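Geranyltranstransferase (Enterococcus faecalis, PDB 3P8L) probably condenses isopentenyl diphosphate with geranyl diphosphate, using magnesium, to make farnesyl diphosphate and release diphosphate. Local coordinates at residues L53-K67 with L189-Q203. Numbering follows the deposited sequence. Where two conformers were deposited one is given.
Sequences LRPLLVLTTVAAFQK and LIEFALIAGGVLANQ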
loop_
_atom_site.group_PDB
_atom_site.type_symbol
_atom_site.label_atom_id
_atom_site.label_comp_id
_atom_site.label_asym_id
_atom_site.label_seq_id
_atom_site.Cartn_x
_atom_site.Cartn_y
_atom_site.Cartn_z
ATOM N N LEU A 53 -13.585 13.789 5.136
ATOM C CA LEU A 53 -14.756 13.458 4.347
ATOM C C LEU A 53 -14.929 11.967 4.143
ATOM O O LEU A 53 -16.041 11.443 4.303
ATOM C CB LEU A 53 -14.720 14.179 2.993
ATOM C CG LEU A 53 -15.853 13.861 2.009
ATOM C CD1 LEU A 53 -17.206 14.213 2.619
ATOM C CD2 LEU A 53 -15.657 14.578 0.674
ATOM N N ARG A 54 -13.840 11.277 3.831
ATOM C CA ARG A 54 -13.913 9.850 3.527
ATOM C C ARG A 54 -14.312 8.932 4.713
ATOM O O ARG A 54 -15.258 8.140 4.579
ATOM C CB ARG A 54 -12.661 9.379 2.773
ATOM C CG ARG A 54 -12.574 9.971 1.355
ATOM C CD ARG A 54 -11.122 10.149 0.840
ATOM N NE ARG A 54 -11.133 10.938 -0.385
ATOM C CZ ARG A 54 -11.221 12.266 -0.442
ATOM N NH1 ARG A 54 -11.236 13.007 0.668
ATOM N NH2 ARG A 54 -11.262 12.864 -1.628
ATOM N N PRO A 55 -13.604 9.030 5.855
ATOM C CA PRO A 55 -14.076 8.314 7.048
ATOM C C PRO A 55 -15.465 8.774 7.509
ATOM O O PRO A 55 -16.242 7.948 7.991
ATOM C CB PRO A 55 -13.015 8.649 8.112
ATOM C CG PRO A 55 -12.302 9.850 7.631
ATOM C CD PRO A 55 -12.324 9.723 6.123
ATOM N N LEU A 56 -15.773 10.062 7.347
ATOM C CA LEU A 56 -17.105 10.577 7.644
ATOM C C LEU A 56 -18.172 9.862 6.821
ATOM O O LEU A 56 -19.182 9.440 7.375
ATOM C CB LEU A 56 -17.211 12.109 7.506
ATOM C CG LEU A 56 -18.537 12.733 7.983
ATOM C CD1 LEU A 56 -18.801 12.321 9.442
ATOM C CD2 LEU A 56 -18.604 14.259 7.825
ATOM N N LEU A 57 -17.912 9.656 5.530
ATOM C CA LEU A 57 -18.829 8.884 4.668
ATOM C C LEU A 57 -19.043 7.440 5.123
ATOM O O LEU A 57 -20.190 6.985 5.187
ATOM C CB LEU A 57 -18.364 8.923 3.213
ATOM C CG LEU A 57 -18.634 10.232 2.470
ATOM C CD1 LEU A 57 -17.832 10.230 1.174
ATOM C CD2 LEU A 57 -20.129 10.423 2.201
ATOM N N VAL A 58 -17.951 6.743 5.464
ATOM C CA VAL A 58 -18.022 5.381 5.997
ATOM C C VAL A 58 -18.998 5.316 7.179
ATOM O O VAL A 58 -19.939 4.524 7.166
ATOM C CB VAL A 58 -16.641 4.828 6.449
ATOM C CG1 VAL A 58 -16.790 3.444 7.068
ATOM C CG2 VAL A 58 -15.659 4.740 5.284
ATOM N N LEU A 59 -18.766 6.172 8.165
ATOM C CA LEU A 59 -19.511 6.165 9.423
ATOM C C LEU A 59 -20.961 6.648 9.276
ATOM O O LEU A 59 -21.879 6.098 9.905
ATOM C CB LEU A 59 -18.770 6.979 10.481
ATOM C CG LEU A 59 -17.376 6.433 10.837
ATOM C CD1 LEU A 59 -16.815 7.240 11.955
ATOM C CD2 LEU A 59 -17.370 4.940 11.219
ATOM N N THR A 60 -21.164 7.635 8.410
ATOM C CA THR A 60 -22.494 8.142 8.140
ATOM C C THR A 60 -23.344 7.048 7.487
ATOM O O THR A 60 -24.536 6.921 7.787
ATOM C CB THR A 60 -22.430 9.429 7.296
ATOM O OG1 THR A 60 -21.601 10.389 7.977
ATOM C CG2 THR A 60 -23.811 10.039 7.103
ATOM N N THR A 61 -22.717 6.243 6.632
ATOM C CA THR A 61 -23.408 5.182 5.897
ATOM C C THR A 61 -23.846 4.091 6.879
ATOM O O THR A 61 -24.975 3.613 6.803
ATOM C CB THR A 61 -22.541 4.646 4.726
ATOM O OG1 THR A 61 -22.303 5.723 3.812
ATOM C CG2 THR A 61 -23.225 3.517 3.974
ATOM N N VAL A 62 -22.964 3.744 7.816
ATOM C CA VAL A 62 -23.281 2.801 8.892
ATOM C C VAL A 62 -24.440 3.351 9.766
ATOM O O VAL A 62 -25.349 2.596 10.154
ATOM C CB VAL A 62 -22.019 2.475 9.741
ATOM C CG1 VAL A 62 -22.353 1.595 10.950
ATOM C CG2 VAL A 62 -20.957 1.782 8.881
ATOM N N ALA A 63 -24.415 4.659 10.035
ATOM C CA ALA A 63 -25.471 5.340 10.800
ATOM C C ALA A 63 -26.823 5.284 10.092
ATOM O O ALA A 63 -27.838 4.995 10.722
ATOM C CB ALA A 63 -25.091 6.782 11.108
ATOM N N ALA A 64 -26.810 5.552 8.789
ATOM C CA ALA A 64 -27.992 5.439 7.935
ATOM C C ALA A 64 -28.718 4.080 8.024
ATOM O O ALA A 64 -29.940 4.043 7.935
ATOM C CB ALA A 64 -27.635 5.760 6.499
ATOM N N PHE A 65 -27.972 2.990 8.210
ATOM C CA PHE A 65 -28.560 1.640 8.357
ATOM C C PHE A 65 -28.784 1.221 9.814
ATOM O O PHE A 65 -28.983 0.035 10.106
ATOM C CB PHE A 65 -27.720 0.577 7.631
ATOM C CG PHE A 65 -27.662 0.763 6.149
ATOM C CD1 PHE A 65 -26.499 1.225 5.548
ATOM C CD2 PHE A 65 -28.773 0.496 5.348
ATOM C CE1 PHE A 65 -26.427 1.418 4.185
ATOM C CE2 PHE A 65 -28.710 0.686 3.975
ATOM C CZ PHE A 65 -27.533 1.150 3.391
ATOM N N GLN A 66 -28.736 2.208 10.706
ATOM C CA GLN A 66 -29.104 2.087 12.108
ATOM C C GLN A 66 -28.330 1.016 12.858
ATOM O O GLN A 66 -28.888 0.284 13.675
ATOM C CB GLN A 66 -30.628 1.918 12.264
ATOM C CG GLN A 66 -31.414 3.204 11.953
ATOM C CD GLN A 66 -32.902 2.970 11.714
ATOM O OE1 GLN A 66 -33.434 1.910 12.031
ATOM N NE2 GLN A 66 -33.578 3.966 11.152
ATOM N N LYS A 67 -27.040 0.921 12.557
ATOM C CA LYS A 67 -26.155 0.001 13.258
ATOM C C LYS A 67 -25.345 0.783 14.280
ATOM O O LYS A 67 -24.903 1.896 13.998
ATOM C CB LYS A 67 -25.238 -0.704 12.263
ATOM C CG LYS A 67 -24.179 -1.590 12.898
ATOM C CD LYS A 67 -23.270 -2.182 11.845
ATOM C CE LYS A 67 -21.808 -1.997 12.210
ATOM N NZ LYS A 67 -21.490 -2.366 13.607
ATOM N N LEU A 189 -12.212 6.315 -4.230
ATOM C CA LEU A 189 -12.154 6.208 -2.756
ATOM C C LEU A 189 -13.494 6.588 -2.106
ATOM O O LEU A 189 -13.822 6.093 -1.035
ATOM C CB LEU A 189 -11.039 7.096 -2.151
ATOM C CG LEU A 189 -9.538 6.835 -2.342
ATOM C CD1 LEU A 189 -8.726 7.768 -1.427
ATOM C CD2 LEU A 189 -9.163 5.382 -2.065
ATOM N N ILE A 190 -14.216 7.507 -2.737
ATOM C CA ILE A 190 -15.573 7.901 -2.300
ATOM C C ILE A 190 -16.476 6.680 -2.453
ATOM O O ILE A 190 -17.235 6.356 -1.527
ATOM C CB ILE A 190 -16.138 9.117 -3.087
ATOM C CG1 ILE A 190 -15.229 10.350 -2.941
ATOM C CG2 ILE A 190 -17.585 9.470 -2.640
ATOM C CD1 ILE A 190 -14.997 10.805 -1.535
ATOM N N GLU A 191 -16.352 5.998 -3.603
ATOM C CA GLU A 191 -17.103 4.767 -3.844
ATOM C C GLU A 191 -16.755 3.697 -2.817
ATOM O O GLU A 191 -17.665 3.061 -2.254
ATOM C CB GLU A 191 -16.939 4.277 -5.291
ATOM C CG GLU A 191 -17.846 5.012 -6.281
ATOM C CD GLU A 191 -17.329 4.975 -7.708
ATOM O OE1 GLU A 191 -16.258 4.375 -7.932
ATOM O OE2 GLU A 191 -17.988 5.552 -8.601
ATOM N N PHE A 192 -15.455 3.528 -2.531
ATOM C CA PHE A 192 -15.053 2.615 -1.464
ATOM C C PHE A 192 -15.730 2.968 -0.141
ATOM O O PHE A 192 -16.170 2.069 0.576
ATOM C CB PHE A 192 -13.525 2.563 -1.243
ATOM C CG PHE A 192 -13.136 1.699 -0.073
ATOM C CD1 PHE A 192 -13.022 0.322 -0.231
ATOM C CD2 PHE A 192 -12.957 2.247 1.204
ATOM C CE1 PHE A 192 -12.681 -0.483 0.845
ATOM C CE2 PHE A 192 -12.649 1.444 2.285
ATOM C CZ PHE A 192 -12.508 0.067 2.101
ATOM N N ALA A 193 -15.791 4.254 0.214
ATOM C CA ALA A 193 -16.356 4.617 1.520
ATOM C C ALA A 193 -17.810 4.117 1.661
ATOM O O ALA A 193 -18.186 3.568 2.698
ATOM C CB ALA A 193 -16.292 6.111 1.752
ATOM N N LEU A 194 -18.599 4.309 0.609
ATOM C CA LEU A 194 -20.014 3.871 0.585
ATOM C C LEU A 194 -20.194 2.344 0.576
ATOM O O LEU A 194 -21.007 1.801 1.352
ATOM C CB LEU A 194 -20.763 4.531 -0.582
ATOM C CG LEU A 194 -21.437 5.897 -0.343
ATOM C CD1 LEU A 194 -22.643 5.752 0.558
ATOM C CD2 LEU A 194 -20.477 6.976 0.194
ATOM N N ILE A 195 -19.420 1.672 -0.281
ATOM C CA ILE A 195 -19.308 0.214 -0.317
ATOM C C ILE A 195 -18.958 -0.341 1.042
ATOM O O ILE A 195 -19.643 -1.244 1.533
ATOM C CB ILE A 195 -18.261 -0.264 -1.379
ATOM C CG1 ILE A 195 -18.778 0.004 -2.790
ATOM C CG2 ILE A 195 -17.898 -1.745 -1.206
ATOM C CD1 ILE A 195 -17.814 -0.403 -3.869
ATOM N N ALA A 196 -17.912 0.213 1.667
ATOM C CA ALA A 196 -17.501 -0.239 2.983
ATOM C C ALA A 196 -18.586 -0.036 4.035
ATOM O O ALA A 196 -18.790 -0.909 4.880
ATOM C CB ALA A 196 -16.198 0.434 3.430
ATOM N N GLY A 197 -19.232 1.127 4.016
ATOM C CA GLY A 197 -20.404 1.380 4.862
ATOM C C GLY A 197 -21.461 0.284 4.722
ATOM O O GLY A 197 -21.920 -0.261 5.722
ATOM N N GLY A 198 -21.804 -0.063 3.480
ATOM C CA GLY A 198 -22.719 -1.185 3.197
ATOM C C GLY A 198 -22.305 -2.550 3.723
ATOM O O GLY A 198 -23.134 -3.297 4.244
ATOM N N VAL A 199 -21.019 -2.868 3.591
ATOM C CA VAL A 199 -20.470 -4.148 4.016
ATOM C C VAL A 199 -20.444 -4.231 5.540
ATOM O O VAL A 199 -20.798 -5.263 6.134
ATOM C CB VAL A 199 -19.057 -4.354 3.406
ATOM C CG1 VAL A 199 -18.323 -5.519 4.035
ATOM C CG2 VAL A 199 -19.160 -4.535 1.907
ATOM N N LEU A 200 -20.043 -3.127 6.168
ATOM C CA LEU A 200 -20.037 -3.020 7.619
ATOM C C LEU A 200 -21.440 -3.170 8.208
ATOM O O LEU A 200 -21.586 -3.672 9.320
ATOM C CB LEU A 200 -19.394 -1.696 8.077
ATOM C CG LEU A 200 -17.889 -1.543 7.772
ATOM C CD1 LEU A 200 -17.411 -0.102 7.999
ATOM C CD2 LEU A 200 -17.063 -2.508 8.578
ATOM N N ALA A 201 -22.453 -2.737 7.455
ATOM C CA ALA A 201 -23.835 -2.789 7.915
ATOM C C ALA A 201 -24.589 -4.040 7.430
ATOM O O ALA A 201 -25.816 -4.124 7.581
ATOM C CB ALA A 201 -24.568 -1.526 7.495
ATOM N N ASN A 202 -23.849 -4.985 6.841
ATOM C CA ASN A 202 -24.395 -6.248 6.323
ATOM C C ASN A 202 -25.503 -6.139 5.280
ATOM O O ASN A 202 -26.437 -6.941 5.275
ATOM C CB ASN A 202 -24.835 -7.177 7.464
ATOM C CG ASN A 202 -24.030 -8.456 7.507
ATOM O OD1 ASN A 202 -23.260 -8.682 8.439
ATOM N ND2 ASN A 202 -24.193 -9.298 6.486
ATOM N N GLN A 203 -25.387 -5.154 4.398
ATOM C CA GLN A 203 -26.359 -4.940 3.339
ATOM C C GLN A 203 -26.151 -5.884 2.166
ATOM O O GLN A 203 -25.076 -6.482 2.019
ATOM C CB GLN A 203 -26.308 -3.493 2.871
ATOM C CG GLN A 203 -26.691 -2.509 3.962
ATOM C CD GLN A 203 -28.093 -2.761 4.497
ATOM O OE1 GLN A 203 -29.078 -2.627 3.777
ATOM N NE2 GLN A 203 -28.184 -3.099 5.764
#
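T61 settles onto G197 where helix 53-64 and the 189-200 part of helix 175-200 run side by side, the axes of these short segments 7.8 Å apart at closest and crossing at -31°. Its CB lies 3.9 Å from G197 CA, and CG2, directed anti to the backbone N, presses closer still, 3.6 Å from the same CA; G197, with no side chain, leaves its CA bare for the methyl to lie against. The other branch, OG1, is turned back along its own helix and hydrogen-bonds to L57 O, on the opposite face of that carbonyl from T61 N, so a buried hydroxyl is satisfied locally while it touches L194 CD1. Small A193, one turn before G197, likewise lets the backbones approach: its CB sits 3.6 Å from R54 O and also meets L57 CB. Both helices are part of the all-helical isoprenoid synthase fold, and this buried contact joins an early helix to a later one, with F214 of helix 205-230 touching L194. Toward the start of helix 53-64, I190 CD1 lies 3.8 Å above the R54 guanidinium plane, toward its rim, an apolar methyl against the flat face, where hydrogen bonds do not point. V58 CG1 meets L200 CD1 at 3.7 Å on the flank. After both helices end, the second in a Schellman motif with N202 at positive phi, Q203 folds over F65: Q203 CG stands 3.7 Å from the F65 ring centroid, almost on its normal, in a CH-pi contact, and the Q203 amide stacks 16° from the ring plane, steadied by NE2 bonding to A201 O.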